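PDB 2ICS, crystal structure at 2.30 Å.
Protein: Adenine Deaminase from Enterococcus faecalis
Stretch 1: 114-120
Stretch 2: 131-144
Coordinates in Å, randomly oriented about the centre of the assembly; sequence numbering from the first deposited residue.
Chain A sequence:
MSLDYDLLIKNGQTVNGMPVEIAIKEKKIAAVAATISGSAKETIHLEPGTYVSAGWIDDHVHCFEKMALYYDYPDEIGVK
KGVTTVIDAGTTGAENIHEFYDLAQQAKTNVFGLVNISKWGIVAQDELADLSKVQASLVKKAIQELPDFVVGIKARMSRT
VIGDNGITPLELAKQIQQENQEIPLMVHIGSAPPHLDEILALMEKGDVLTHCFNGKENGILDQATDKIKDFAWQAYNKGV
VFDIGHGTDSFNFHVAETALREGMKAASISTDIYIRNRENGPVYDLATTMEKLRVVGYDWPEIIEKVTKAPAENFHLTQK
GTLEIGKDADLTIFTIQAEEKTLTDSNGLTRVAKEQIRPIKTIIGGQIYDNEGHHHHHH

Stretch 1 114-120: LVNISKW
Stretch 2 (131-144) LSKVQASLVKKAIQ

How do the two backbones lie against each other? Stretch 1 has phi/psi of -104/138 at Leu-114, -92/129 at Val-115, -68/139 at Asn-116, -66/-15 at Ile-117, -94/117 at Ser-118, -42/-29 at Lys-119 and -103/10 at Trp-120. Stretch 2 opens with a 3-10 segment, 131-133, passes through the loop residues Val-134 (-95/81) and Gln-135 (-100/114), the N-cap, and enters a helix at Ala-136 that runs on past Gln-144. The nearest CA pair is Ser-118 and Val-134, 4.4 Å apart. Pairing runs in opposite sense, Ile-117 meeting Val-134 and Lys-119 meeting Lys-133, with the local chain directions oblique.

What bonds the chains at this point? Lys-119 N donates to Lys-133 O at 2.8 Å, nearly straight at 166°. Two CA-H...O contacts accompany it: Val-134 CA to Ile-117 O at 3.4 Å, and Ser-118 CA to Lys-133 O at 3.5 Å. Water 1 sits between the stretches, its O 2.7 Å from Ile-117 O and 3.2 Å from Gln-135 O, within donating reach of either. Within stretch 1, Ser-118 N donates to Asn-116 OD1 at 3.2 Å, with Asn-116 chi1 t, tying the backbone at Ser-118 to the Asn-116 side chain.

Which apolar side chains meet? Val-115 (chi1 p) points toward the helix and sets CG1 3.9 Å from CG1 of Val-139 (chi1 t); its CG2 lies 4.5 Å from Ala-142 CB. Nearer the Ser-118/Val-134 approach, Ile-117 (chi1 p, chi2 t) brings CB to 4.2 Å from CG1 of Val-134 (chi1 t). These contacts are dispersive, and Val-115, Ile-117, Val-139 and Ala-142 are all buried.

How does Lys-119 fit a partly apolar contact? Its chain (p, t, t, m) runs along stretch 2, so its methylenes can pack while the charged end reaches polar atoms: CD is 3.6 Å from CD1 of Leu-138 (m, t), and NZ is 3.4 Å from Ser-132 O. Lys-133 (m, t, t, t) instead leads its end away, leaving its CB 3.3 Å from OG of Ser-118 (chi1 t).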

ATOM      1  N   LEU A 114       0.121   6.076  -9.070  1.00 25.34           N
ATOM      2  CA  LEU A 114      -0.764   5.464 -10.046  1.00 26.20           C
ATOM      3  C   LEU A 114      -1.432   6.659 -10.693  1.00 25.20           C
ATOM      4  O   LEU A 114      -1.800   7.610 -10.005  1.00 25.38           O
ATOM      5  CB  LEU A 114      -1.836   4.621  -9.354  1.00 27.49           C
ATOM      6  CG  LEU A 114      -1.557   3.160  -9.012  1.00 30.68           C
ATOM      7  CD1 LEU A 114      -0.068   2.910  -8.798  1.00 29.53           C
ATOM      8  CD2 LEU A 114      -2.380   2.805  -7.777  1.00 31.00           C
ATOM      9  N   VAL A 115      -1.582   6.635 -12.010  1.00 26.50           N
ATOM     10  CA  VAL A 115      -2.228   7.748 -12.682  1.00 27.53           C
ATOM     11  C   VAL A 115      -3.713   7.443 -12.782  1.00 26.55           C
ATOM     12  O   VAL A 115      -4.103   6.361 -13.208  1.00 27.09           O
ATOM     13  CB  VAL A 115      -1.629   7.985 -14.092  1.00 29.11           C
ATOM     14  CG1 VAL A 115      -1.683   6.710 -14.905  1.00 29.23           C
ATOM     15  CG2 VAL A 115      -2.388   9.099 -14.799  1.00 29.89           C
ATOM     16  N   ASN A 116      -4.536   8.392 -12.355  1.00 27.13           N
ATOM     17  CA  ASN A 116      -5.985   8.229 -12.397  1.00 27.63           C
ATOM     18  C   ASN A 116      -6.373   8.224 -13.865  1.00 28.54           C
ATOM     19  O   ASN A 116      -5.831   9.004 -14.639  1.00 30.64           O
ATOM     20  CB  ASN A 116      -6.658   9.412 -11.699  1.00 26.28           C
ATOM     21  CG  ASN A 116      -8.051   9.089 -11.200  1.00 26.88           C
ATOM     22  OD1 ASN A 116      -8.919   8.643 -11.955  1.00 23.18           O
ATOM     23  ND2 ASN A 116      -8.277   9.326  -9.912  1.00 27.34           N
ATOM     24  N   ILE A 117      -7.300   7.360 -14.260  1.00 29.50           N
ATOM     25  CA  ILE A 117      -7.707   7.329 -15.660  1.00 29.50           C
ATOM     26  C   ILE A 117      -8.415   8.624 -16.053  1.00 30.75           C
ATOM     27  O   ILE A 117      -8.582   8.908 -17.237  1.00 30.77           O
ATOM     28  CB  ILE A 117      -8.618   6.127 -15.963  1.00 28.67           C
ATOM     29  CG1 ILE A 117      -9.852   6.156 -15.060  1.00 26.72           C
ATOM     30  CG2 ILE A 117      -7.832   4.842 -15.781  1.00 25.63           C
ATOM     31  CD1 ILE A 117     -10.876   5.099 -15.405  1.00 26.15           C
ATOM     32  N   SER A 118      -8.830   9.403 -15.056  1.00 31.95           N
ATOM     33  CA  SER A 118      -9.480  10.694 -15.298  1.00 34.48           C
ATOM     34  C   SER A 118      -8.366  11.751 -15.241  1.00 35.21           C
ATOM     35  O   SER A 118      -7.735  11.937 -14.200  1.00 34.89           O
ATOM     36  CB  SER A 118     -10.528  10.971 -14.221  1.00 33.65           C
ATOM     37  OG  SER A 118     -11.300  12.109 -14.554  1.00 37.38           O
ATOM     38  N   LYS A 119      -8.137  12.440 -16.356  1.00 37.29           N
ATOM     39  CA  LYS A 119      -7.060  13.429 -16.462  1.00 38.58           C
ATOM     40  C   LYS A 119      -6.788  14.405 -15.315  1.00 39.17           C
ATOM     41  O   LYS A 119      -5.647  14.834 -15.140  1.00 39.92           O
ATOM     42  CB  LYS A 119      -7.182  14.218 -17.773  1.00 39.59           C
ATOM     43  CG  LYS A 119      -8.420  15.092 -17.938  1.00 41.31           C
ATOM     44  CD  LYS A 119      -8.234  15.999 -19.162  1.00 44.20           C
ATOM     45  CE  LYS A 119      -9.463  16.846 -19.482  1.00 47.42           C
ATOM     46  NZ  LYS A 119     -10.524  16.072 -20.196  1.00 49.88           N
ATOM     47  N   TRP A 120      -7.800  14.770 -14.534  1.00 38.84           N
ATOM     48  CA  TRP A 120      -7.550  15.693 -13.430  1.00 39.29           C
ATOM     49  C   TRP A 120      -7.494  15.005 -12.071  1.00 37.67           C
ATOM     50  O   TRP A 120      -7.467  15.662 -11.032  1.00 36.26           O
ATOM     51  CB  TRP A 120      -8.600  16.811 -13.401  1.00 43.15           C
ATOM     52  CG  TRP A 120      -8.481  17.748 -14.564  1.00 45.46           C
ATOM     53  CD1 TRP A 120      -9.262  17.772 -15.683  1.00 46.52           C
ATOM     54  CD2 TRP A 120      -7.481  18.755 -14.750  1.00 46.47           C
ATOM     55  NE1 TRP A 120      -8.808  18.730 -16.558  1.00 48.90           N
ATOM     56  CE2 TRP A 120      -7.716  19.349 -16.009  1.00 47.33           C
ATOM     57  CE3 TRP A 120      -6.406  19.213 -13.973  1.00 47.96           C
ATOM     58  CZ2 TRP A 120      -6.913  20.380 -16.514  1.00 48.92           C
ATOM     59  CZ3 TRP A 120      -5.607  20.240 -14.475  1.00 49.42           C
ATOM     60  CH2 TRP A 120      -5.867  20.811 -15.736  1.00 48.52           C
ATOM     61  N   LEU A 131     -17.288  11.291 -18.643  1.00 37.15           N
ATOM     62  CA  LEU A 131     -16.388  10.437 -19.409  1.00 38.51           C
ATOM     63  C   LEU A 131     -15.361  11.125 -20.308  1.00 40.07           C
ATOM     64  O   LEU A 131     -14.344  10.524 -20.659  1.00 40.90           O
ATOM     65  CB  LEU A 131     -17.206   9.458 -20.242  1.00 38.82           C
ATOM     66  CG  LEU A 131     -17.039   7.981 -19.886  1.00 41.13           C
ATOM     67  CD1 LEU A 131     -17.215   7.776 -18.386  1.00 38.66           C
ATOM     68  CD2 LEU A 131     -18.052   7.162 -20.678  1.00 40.77           C
ATOM     69  N   SER A 132     -15.611  12.371 -20.690  1.00 40.54           N
ATOM     70  CA  SER A 132     -14.663  13.070 -21.549  1.00 42.69           C
ATOM     71  C   SER A 132     -13.332  13.253 -20.827  1.00 42.43           C
ATOM     72  O   SER A 132     -12.288  13.397 -21.464  1.00 42.99           O
ATOM     73  CB  SER A 132     -15.220  14.435 -21.977  1.00 42.40           C
ATOM     74  OG  SER A 132     -15.437  15.281 -20.860  1.00 44.90           O
ATOM     75  N   LYS A 133     -13.376  13.242 -19.497  1.00 42.06           N
ATOM     76  CA  LYS A 133     -12.173  13.405 -18.685  1.00 41.23           C
ATOM     77  C   LYS A 133     -11.287  12.169 -18.745  1.00 39.46           C
ATOM     78  O   LYS A 133     -10.104  12.224 -18.405  1.00 40.98           O
ATOM     79  CB  LYS A 133     -12.541  13.669 -17.228  1.00 42.09           C
ATOM     80  CG  LYS A 133     -13.312  14.951 -16.972  1.00 43.60           C
ATOM     81  CD  LYS A 133     -13.614  15.077 -15.480  1.00 44.08           C
ATOM     82  CE  LYS A 133     -14.389  16.334 -15.150  1.00 44.25           C
ATOM     83  NZ  LYS A 133     -14.681  16.405 -13.688  1.00 46.53           N
ATOM     84  N   VAL A 134     -11.864  11.056 -19.178  1.00 37.06           N
ATOM     85  CA  VAL A 134     -11.135   9.799 -19.269  1.00 36.69           C
ATOM     86  C   VAL A 134     -10.576   9.571 -20.669  1.00 38.22           C
ATOM     87  O   VAL A 134     -11.168   8.844 -21.470  1.00 37.42           O
ATOM     88  CB  VAL A 134     -12.051   8.611 -18.891  1.00 36.09           C
ATOM     89  CG1 VAL A 134     -11.301   7.297 -19.036  1.00 35.62           C
ATOM     90  CG2 VAL A 134     -12.545   8.777 -17.465  1.00 35.45           C
ATOM     91  N   GLN A 135      -9.436  10.194 -20.959  1.00 39.54           N
ATOM     92  CA  GLN A 135      -8.796  10.053 -22.269  1.00 42.09           C
ATOM     93  C   GLN A 135      -7.645   9.058 -22.222  1.00 41.48           C
ATOM     94  O   GLN A 135      -6.632   9.300 -21.565  1.00 42.53           O
ATOM     95  CB  GLN A 135      -8.265  11.404 -22.759  1.00 43.56           C
ATOM     96  CG  GLN A 135      -9.331  12.434 -23.081  1.00 47.56           C
ATOM     97  CD  GLN A 135      -8.741  13.737 -23.602  1.00 50.80           C
ATOM     98  OE1 GLN A 135      -8.088  13.766 -24.653  1.00 51.37           O
ATOM     99  NE2 GLN A 135      -8.969  14.824 -22.868  1.00 50.48           N
ATOM    100  N   ALA A 136      -7.800   7.942 -22.924  1.00 41.25           N
ATOM    101  CA  ALA A 136      -6.766   6.913 -22.961  1.00 42.33           C
ATOM    102  C   ALA A 136      -5.423   7.500 -23.390  1.00 43.27           C
ATOM    103  O   ALA A 136      -4.381   7.182 -22.813  1.00 42.69           O
ATOM    104  CB  ALA A 136      -7.174   5.795 -23.920  1.00 41.21           C
ATOM    105  N   SER A 137      -5.461   8.362 -24.401  1.00 42.69           N
ATOM    106  CA  SER A 137      -4.255   8.987 -24.924  1.00 44.16           C
ATOM    107  C   SER A 137      -3.466   9.729 -23.865  1.00 43.38           C
ATOM    108  O   SER A 137      -2.246   9.592 -23.784  1.00 43.19           O
ATOM    109  CB  SER A 137      -4.606   9.959 -26.054  1.00 44.78           C
ATOM    110  OG  SER A 137      -5.125   9.260 -27.170  1.00 49.24           O
ATOM    111  N   LEU A 138      -4.160  10.526 -23.062  1.00 42.92           N
ATOM    112  CA  LEU A 138      -3.488  11.296 -22.025  1.00 43.20           C
ATOM    113  C   LEU A 138      -2.811  10.398 -20.998  1.00 42.95           C
ATOM    114  O   LEU A 138      -1.745  10.734 -20.482  1.00 43.57           O
ATOM    115  CB  LEU A 138      -4.478  12.231 -21.324  1.00 42.78           C
ATOM    116  CG  LEU A 138      -5.194  13.260 -22.203  1.00 43.01           C
ATOM    117  CD1 LEU A 138      -5.946  14.240 -21.311  1.00 41.77           C
ATOM    118  CD2 LEU A 138      -4.185  14.002 -23.074  1.00 41.26           C
ATOM    119  N   VAL A 139      -3.423   9.257 -20.704  1.00 42.27           N
ATOM    120  CA  VAL A 139      -2.847   8.336 -19.733  1.00 43.03           C
ATOM    121  C   VAL A 139      -1.579   7.718 -20.304  1.00 43.10           C
ATOM    122  O   VAL A 139      -0.560   7.627 -19.618  1.00 43.66           O
ATOM    123  CB  VAL A 139      -3.844   7.216 -19.348  1.00 42.39           C
ATOM    124  CG1 VAL A 139      -3.158   6.190 -18.458  1.00 40.93           C
ATOM    125  CG2 VAL A 139      -5.039   7.818 -18.616  1.00 42.15           C
ATOM    126  N   LYS A 140      -1.648   7.301 -21.565  1.00 43.47           N
ATOM    127  CA  LYS A 140      -0.506   6.701 -22.246  1.00 42.97           C
ATOM    128  C   LYS A 140       0.687   7.651 -22.232  1.00 42.20           C
ATOM    129  O   LYS A 140       1.820   7.240 -21.979  1.00 41.24           O
ATOM    130  CB  LYS A 140      -0.873   6.361 -23.695  1.00 43.08           C
ATOM    131  CG  LYS A 140       0.324   5.982 -24.559  1.00 45.64           C
ATOM    132  CD  LYS A 140       0.311   4.517 -24.970  1.00 46.54           C
ATOM    133  CE  LYS A 140      -0.703   4.256 -26.063  1.00 45.87           C
ATOM    134  NZ  LYS A 140      -0.572   2.869 -26.582  1.00 47.05           N
ATOM    135  N   LYS A 141       0.423   8.925 -22.505  1.00 41.33           N
ATOM    136  CA  LYS A 141       1.477   9.930 -22.524  1.00 41.33           C
ATOM    137  C   LYS A 141       2.143  10.076 -21.164  1.00 39.44           C
ATOM    138  O   LYS A 141       3.358  10.242 -21.075  1.00 39.66           O
ATOM    139  CB  LYS A 141       0.916  11.281 -22.980  1.00 44.63           C
ATOM    140  CG  LYS A 141       0.426  11.273 -24.422  1.00 50.55           C
ATOM    141  CD  LYS A 141      -0.044  12.646 -24.885  1.00 53.10           C
ATOM    142  CE  LYS A 141      -0.559  12.585 -26.319  1.00 54.57           C
ATOM    143  NZ  LYS A 141      -1.136  13.885 -26.764  1.00 57.10           N
ATOM    144  N   ALA A 142       1.354  10.016 -20.097  1.00 37.58           N
ATOM    145  CA  ALA A 142       1.924  10.144 -18.763  1.00 36.32           C
ATOM    146  C   ALA A 142       2.840   8.954 -18.484  1.00 34.10           C
ATOM    147  O   ALA A 142       3.949   9.116 -17.979  1.00 34.76           O
ATOM    148  CB  ALA A 142       0.819  10.217 -17.717  1.00 34.98           C
ATOM    149  N   ILE A 143       2.369   7.762 -18.831  1.00 32.92           N
ATOM    150  CA  ILE A 143       3.135   6.544 -18.614  1.00 32.42           C
ATOM    151  C   ILE A 143       4.461   6.560 -19.373  1.00 33.12           C
ATOM    152  O   ILE A 143       5.469   6.062 -18.876  1.00 32.29           O
ATOM    153  CB  ILE A 143       2.302   5.301 -19.012  1.00 30.83           C
ATOM    154  CG1 ILE A 143       1.118   5.156 -18.051  1.00 30.57           C
ATOM    155  CG2 ILE A 143       3.165   4.043 -18.990  1.00 29.50           C
ATOM    156  CD1 ILE A 143       0.215   3.972 -18.338  1.00 27.20           C
ATOM    157  N   GLN A 144       4.467   7.144 -20.568  1.00 33.72           N
ATOM    158  CA  GLN A 144       5.688   7.213 -21.366  1.00 35.45           C
ATOM    159  C   GLN A 144       6.560   8.382 -20.925  1.00 37.08           C
ATOM    160  O   GLN A 144       7.772   8.392 -21.159  1.00 38.90           O
ATOM    161  CB  GLN A 144       5.341   7.356 -22.853  1.00 34.35           C
ATOM    162  CG  GLN A 144       4.447   6.245 -23.378  1.00 32.89           C
ATOM    163  CD  GLN A 144       4.055   6.437 -24.835  1.00 33.36           C
ATOM    164  OE1 GLN A 144       4.286   7.497 -25.419  1.00 32.91           O
ATOM    165  NE2 GLN A 144       3.452   5.409 -25.426  1.00 28.36           N
TER
HETATM  166  O   HOH W   1      -7.086  10.564 -18.690  1.00 34.09           O